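Side-chain contacts in ADP-ribosyltransferase (Staphylococcus aureus, PDB 1OJQ), which probably transfers the ADP-ribose group of NAD onto target proteins, as a C3-type mono-ADP-ribosyltransferase of the bacterial exoenzyme family: residues T13-S18 / D79-Y84; R100-M105 / V119-N124. All blocks are in the same frame, centred on the assembly; numbering follows the deposited sequence.

Contact 1 of 2, residues T13-S18 / D79-Y84; sequences TKWGNS and DSVYVY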
loop_
_atom_site.group_PDB
_atom_site.type_symbol
_atom_site.label_atom_id
_atom_site.label_comp_id
_atom_site.label_asym_id
_atom_site.label_seq_id
_atom_site.Cartn_x
_atom_site.Cartn_y
_atom_site.Cartn_z
ATOM N N THR A 13 11.785 -12.267 1.179
ATOM C CA THR A 13 11.062 -13.536 1.188
ATOM C C THR A 13 11.222 -14.252 2.515
ATOM O O THR A 13 10.275 -14.806 3.085
ATOM C CB THR A 13 11.543 -14.458 0.044
ATOM O OG1 THR A 13 11.023 -13.966 -1.205
ATOM C CG2 THR A 13 11.006 -15.869 0.227
ATOM N N LYS A 14 12.442 -14.267 3.050
ATOM C CA LYS A 14 12.677 -14.957 4.326
ATOM C C LYS A 14 11.833 -14.349 5.432
ATOM O O LYS A 14 11.145 -14.990 6.236
ATOM C CB LYS A 14 14.179 -14.865 4.635
ATOM C CG LYS A 14 14.592 -15.591 5.908
ATOM C CD LYS A 14 16.105 -15.482 6.073
ATOM C CE LYS A 14 16.507 -15.771 7.515
ATOM N NZ LYS A 14 17.834 -15.133 7.786
ATOM N N TRP A 15 11.875 -13.013 5.494
ATOM C CA TRP A 15 11.113 -12.273 6.509
ATOM C C TRP A 15 9.624 -12.486 6.291
ATOM O O TRP A 15 8.908 -12.844 7.223
ATOM C CB TRP A 15 11.445 -10.785 6.482
ATOM C CG TRP A 15 10.863 -9.923 7.561
ATOM C CD1 TRP A 15 11.400 -9.671 8.792
ATOM C CD2 TRP A 15 9.632 -9.188 7.522
ATOM N NE1 TRP A 15 10.591 -8.833 9.526
ATOM C CE2 TRP A 15 9.494 -8.524 8.755
ATOM C CE3 TRP A 15 8.636 -9.035 6.553
ATOM C CZ2 TRP A 15 8.397 -7.716 9.042
ATOM C CZ3 TRP A 15 7.541 -8.243 6.816
ATOM C CH2 TRP A 15 7.450 -7.601 8.058
ATOM N N GLY A 16 9.175 -12.270 5.052
ATOM C CA GLY A 16 7.771 -12.484 4.758
ATOM C C GLY A 16 7.271 -13.877 5.086
ATOM O O GLY A 16 6.156 -13.975 5.632
ATOM N N ASN A 17 8.008 -14.929 4.760
ATOM C CA ASN A 17 7.580 -16.297 5.061
ATOM C C ASN A 17 7.356 -16.504 6.554
ATOM O O ASN A 17 6.595 -17.393 6.966
ATOM C CB ASN A 17 8.640 -17.279 4.556
ATOM C CG ASN A 17 8.563 -17.519 3.064
ATOM O OD1 ASN A 17 9.494 -18.021 2.431
ATOM N ND2 ASN A 17 7.427 -17.154 2.481
ATOM N N SER A 18 8.030 -15.694 7.374
ATOM C CA SER A 18 7.831 -15.850 8.828
ATOM C C SER A 18 6.436 -15.363 9.191
ATOM O O SER A 18 5.809 -15.903 10.105
ATOM C CB SER A 18 8.918 -15.150 9.648
ATOM O OG SER A 18 8.721 -13.738 9.691
ATOM N N ASP A 79 8.430 -7.121 13.154
ATOM C CA ASP A 79 9.290 -5.949 13.315
ATOM C C ASP A 79 8.572 -4.718 12.746
ATOM O O ASP A 79 7.726 -4.882 11.874
ATOM C CB ASP A 79 10.621 -6.052 12.582
ATOM C CG ASP A 79 11.419 -7.301 12.914
ATOM O OD1 ASP A 79 11.374 -8.302 12.171
ATOM O OD2 ASP A 79 12.099 -7.270 13.961
ATOM N N SER A 80 8.957 -3.535 13.209
ATOM C CA SER A 80 8.580 -2.328 12.466
ATOM C C SER A 80 9.181 -2.474 11.074
ATOM O O SER A 80 10.311 -2.972 10.952
ATOM C CB SER A 80 9.088 -1.105 13.210
ATOM O OG SER A 80 9.103 0.054 12.403
ATOM N N VAL A 81 8.483 -2.096 10.005
ATOM C CA VAL A 81 9.059 -2.324 8.672
ATOM C C VAL A 81 8.540 -1.300 7.670
ATOM O O VAL A 81 7.399 -0.857 7.856
ATOM C CB VAL A 81 8.705 -3.746 8.165
ATOM C CG1 VAL A 81 7.194 -3.967 8.159
ATOM C CG2 VAL A 81 9.272 -4.026 6.779
ATOM N N TYR A 82 9.329 -0.936 6.655
ATOM C CA TYR A 82 8.768 -0.124 5.574
ATOM C C TYR A 82 8.186 -0.994 4.460
ATOM O O TYR A 82 8.795 -1.978 4.052
ATOM C CB TYR A 82 9.814 0.781 4.908
ATOM C CG TYR A 82 10.071 2.052 5.699
ATOM C CD1 TYR A 82 11.191 2.168 6.503
ATOM C CD2 TYR A 82 9.167 3.108 5.619
ATOM C CE1 TYR A 82 11.407 3.333 7.220
ATOM C CE2 TYR A 82 9.372 4.278 6.332
ATOM C CZ TYR A 82 10.500 4.364 7.123
ATOM O OH TYR A 82 10.712 5.522 7.834
ATOM N N VAL A 83 7.022 -0.604 3.959
ATOM C CA VAL A 83 6.510 -1.217 2.726
ATOM C C VAL A 83 6.262 -0.076 1.737
ATOM O O VAL A 83 6.188 1.087 2.167
ATOM C CB VAL A 83 5.231 -2.028 2.941
ATOM C CG1 VAL A 83 5.578 -3.233 3.818
ATOM C CG2 VAL A 83 4.102 -1.238 3.576
ATOM N N TYR A 84 6.116 -0.425 0.465
ATOM C CA TYR A 84 6.034 0.560 -0.594
ATOM C C TYR A 84 4.827 0.360 -1.492
ATOM O O TYR A 84 4.338 -0.753 -1.681
ATOM C CB TYR A 84 7.307 0.451 -1.447
ATOM C CG TYR A 84 8.539 0.778 -0.626
ATOM C CD1 TYR A 84 9.213 -0.173 0.129
ATOM C CD2 TYR A 84 9.022 2.080 -0.627
ATOM C CE1 TYR A 84 10.341 0.179 0.864
ATOM C CE2 TYR A 84 10.137 2.437 0.099
ATOM C CZ TYR A 84 10.795 1.475 0.839
ATOM O OH TYR A 84 11.894 1.868 1.564
#
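The indole of W15 reaches from its helix to D79 and to V81 of strand 81-87, and meets them in two ways: the pyrrole N-H bonds to the carboxylate of D79, and the far end of the six-membered ring packs on V81. In the first, NE1 of W15 gives its hydrogen to OD1 of D79 at 2.8 Å, with an N-H...O angle of 165°. The acceptor lies almost exactly in the indole plane and uses its anti lone pair, the one turned away from OD2. The carboxylate plane is turned 32° from that of the ring, clearly off coplanar, although OD1 itself stays in the ring plane. The second is apolar: CH2 of W15 comes within 3.6 Å of CG1 of V81, while CG2 of V81 sits over one ring face, displaced toward the rim. With chi1 of W15 at -173°, CG lies opposite the backbone N and the indole projects off the helix, across to D79 and V81.

Helix 9-23 is thus joined to strand 81-87, an outermost strand of the five-stranded mixed sheet in the ADP-ribosyltransferase fold. Within the sheet that strand pairs with 152-158, V81 bonding through its backbone to L158.

Further out, F6, P78 and L141 also touch the indole, F6 with its ring inclined to it. Within the helix, the carbonyl O of W15 accepts from both the backbone N of S18 and its hydroxyl, OG of S18 lying 2.6 Å from that O. The second bond ties the S18 side chain back onto the turn that carries the tryptophan. K4, from the N-terminal segment, touches the side chain of D79.

Contact 2 of 2, residues R100-M105 / V119-N124; sequences REDLHM and VSKLNN
D102 and K121 are the two residues that join these helix segments, and they do so through a salt bridge: NZ of K121 lies 2.7 Å from OD2 of D102. The ammonium comes to the syn side of that oxygen, 24° out of the carboxylate plane. CG of K121 is trans to the backbone N (chi1 -176°) and the chain is extended beyond it, crossing the short aspartate at about a right angle and bringing CE to 3.4 Å from the same OD2.

This is the close side of the contact. OD2 also accepts from the backbone N of T99, just ahead of helix 100-106: a third-position side chain returning to the N-cap N-H, as in one half of a capping box. The salt bridge ties that helix to helix 116-126, whose L118 also touches D102.

Across the carboxylate the fit is looser. OD1 of D102 stands 3.5 Å from NZ of K121, and a water fills in, donating to OD1 at 2.7 Å and accepting from NZ at 3.1 Å.

With the lysine and a backbone N-H both on OD2 and the water on OD1, D102 is probably kept ionised although buried, its charge balanced by K121.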
loop_
_atom_site.group_PDB
_atom_site.type_symbol
_atom_site.label_atom_id
_atom_site.label_comp_id
_atom_site.label_asym_id
_atom_site.label_seq_id
_atom_site.Cartn_x
_atom_site.Cartn_y
_atom_site.Cartn_z
ATOM N N ARG A 100 -5.667 20.985 -10.631
ATOM C CA ARG A 100 -5.484 20.279 -11.900
ATOM C C ARG A 100 -4.324 20.843 -12.704
ATOM O O ARG A 100 -3.590 20.105 -13.360
ATOM C CB ARG A 100 -6.763 20.380 -12.742
ATOM C CG ARG A 100 -6.590 19.883 -14.176
ATOM C CD ARG A 100 -6.438 18.359 -14.182
ATOM N NE ARG A 100 -6.229 17.853 -15.539
ATOM C CZ ARG A 100 -5.038 17.613 -16.092
ATOM N NH1 ARG A 100 -3.889 17.819 -15.456
ATOM N NH2 ARG A 100 -4.962 17.145 -17.338
ATOM N N GLU A 101 -4.151 22.174 -12.679
ATOM C CA GLU A 101 -3.029 22.737 -13.443
ATOM C C GLU A 101 -1.701 22.404 -12.781
ATOM O O GLU A 101 -0.720 22.195 -13.498
ATOM C CB GLU A 101 -3.160 24.252 -13.622
ATOM C CG GLU A 101 -2.202 24.786 -14.680
ATOM C CD GLU A 101 -2.576 24.338 -16.085
ATOM O OE1 GLU A 101 -1.826 24.701 -17.021
ATOM O OE2 GLU A 101 -3.591 23.645 -16.302
ATOM N N ASP A 102 -1.653 22.359 -11.442
ATOM C CA ASP A 102 -0.445 21.892 -10.770
ATOM C C ASP A 102 -0.073 20.499 -11.288
ATOM O O ASP A 102 1.086 20.235 -11.614
ATOM C CB ASP A 102 -0.578 21.841 -9.252
ATOM C CG ASP A 102 -0.724 23.211 -8.620
ATOM O OD1 ASP A 102 -0.219 24.197 -9.202
ATOM O OD2 ASP A 102 -1.350 23.282 -7.536
ATOM N N LEU A 103 -1.088 19.638 -11.362
ATOM C CA LEU A 103 -0.847 18.275 -11.830
ATOM C C LEU A 103 -0.391 18.259 -13.281
ATOM O O LEU A 103 0.493 17.481 -13.665
ATOM C CB LEU A 103 -2.134 17.458 -11.707
ATOM C CG LEU A 103 -1.987 15.946 -11.851
ATOM C CD1 LEU A 103 -0.945 15.417 -10.875
ATOM C CD2 LEU A 103 -3.333 15.265 -11.624
ATOM N N HIS A 104 -1.059 19.117 -14.067
ATOM C CA HIS A 104 -0.693 19.197 -15.481
ATOM C C HIS A 104 0.767 19.607 -15.638
ATOM O O HIS A 104 1.516 19.017 -16.419
ATOM C CB HIS A 104 -1.598 20.190 -16.215
ATOM C CG HIS A 104 -1.141 20.470 -17.621
ATOM N ND1 HIS A 104 -1.219 19.530 -18.628
ATOM C CD2 HIS A 104 -0.627 21.593 -18.174
ATOM C CE1 HIS A 104 -0.755 20.079 -19.749
ATOM N NE2 HIS A 104 -0.385 21.331 -19.502
ATOM N N MET A 105 1.156 20.627 -14.870
ATOM C CA MET A 105 2.550 21.088 -14.931
ATOM C C MET A 105 3.508 20.054 -14.338
ATOM O O MET A 105 4.631 19.912 -14.822
ATOM C CB MET A 105 2.719 22.424 -14.213
ATOM C CG MET A 105 1.919 23.544 -14.886
ATOM S SD MET A 105 2.201 25.133 -14.083
ATOM C CE MET A 105 1.340 24.928 -12.523
ATOM N N VAL A 119 6.983 19.938 -6.210
ATOM C CA VAL A 119 7.096 18.872 -5.191
ATOM C C VAL A 119 7.128 19.519 -3.812
ATOM O O VAL A 119 6.598 18.978 -2.846
ATOM C CB VAL A 119 8.330 17.985 -5.404
ATOM C CG1 VAL A 119 8.456 16.918 -4.325
ATOM C CG2 VAL A 119 8.258 17.349 -6.781
ATOM N N SER A 120 7.753 20.700 -3.751
ATOM C CA SER A 120 7.727 21.454 -2.501
ATOM C C SER A 120 6.308 21.819 -2.120
ATOM O O SER A 120 5.900 21.761 -0.952
ATOM C CB SER A 120 8.601 22.703 -2.624
ATOM O OG SER A 120 9.955 22.306 -2.459
ATOM N N LYS A 121 5.505 22.200 -3.114
ATOM C CA LYS A 121 4.094 22.486 -2.835
ATOM C C LYS A 121 3.390 21.263 -2.269
ATOM O O LYS A 121 2.602 21.307 -1.311
ATOM C CB LYS A 121 3.398 22.955 -4.128
ATOM C CG LYS A 121 1.955 23.375 -3.920
ATOM C CD LYS A 121 1.366 24.115 -5.115
ATOM C CE LYS A 121 0.018 24.719 -4.747
ATOM N NZ LYS A 121 -0.640 25.378 -5.905
ATOM N N LEU A 122 3.658 20.105 -2.882
ATOM C CA LEU A 122 3.039 18.855 -2.438
ATOM C C LEU A 122 3.377 18.591 -0.970
ATOM O O LEU A 122 2.519 18.237 -0.162
ATOM C CB LEU A 122 3.496 17.679 -3.296
ATOM C CG LEU A 122 2.719 17.348 -4.571
ATOM C CD1 LEU A 122 3.423 16.205 -5.299
ATOM C CD2 LEU A 122 1.265 16.974 -4.294
ATOM N N ASN A 123 4.644 18.757 -0.616
ATOM C CA ASN A 123 5.063 18.561 0.767
ATOM C C ASN A 123 4.297 19.487 1.693
ATOM O O ASN A 123 3.811 19.198 2.775
ATOM C CB ASN A 123 6.568 18.827 0.895
ATOM C CG ASN A 123 6.994 18.675 2.348
ATOM O OD1 ASN A 123 7.184 17.529 2.775
ATOM N ND2 ASN A 123 7.121 19.758 3.095
ATOM N N ASN A 124 4.178 20.738 1.226
ATOM C CA ASN A 124 3.472 21.722 2.043
ATOM C C ASN A 124 2.006 21.339 2.201
ATOM O O ASN A 124 1.432 21.562 3.271
ATOM C CB ASN A 124 3.602 23.130 1.444
ATOM C CG ASN A 124 2.640 24.078 2.147
ATOM O OD1 ASN A 124 1.502 24.252 1.714
ATOM N ND2 ASN A 124 3.129 24.652 3.238
HETATM O O HOH W 1 1.339 26.158 -8.176
#

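Contacts 1 and 2 lie on opposite sides of the chain's centre, their own centres 32 Å apart and their nearest atoms about 13 Å apart, so neither touches the other. They follow in series along the chain: strand 81-87, which carries one half of contact 1, is followed by helix 100-106 of contact 2. Between them in sequence come the NAD-binding residues R85, L86, N88 and D90. Contact 1 is near the NAD site, empty in this model, without being part of it, the V81 side chain about 10 Å from that of Q140 and the W15 side chain about 11 Å from that of E180. Contact 2 lies away from the NAD-binding residues.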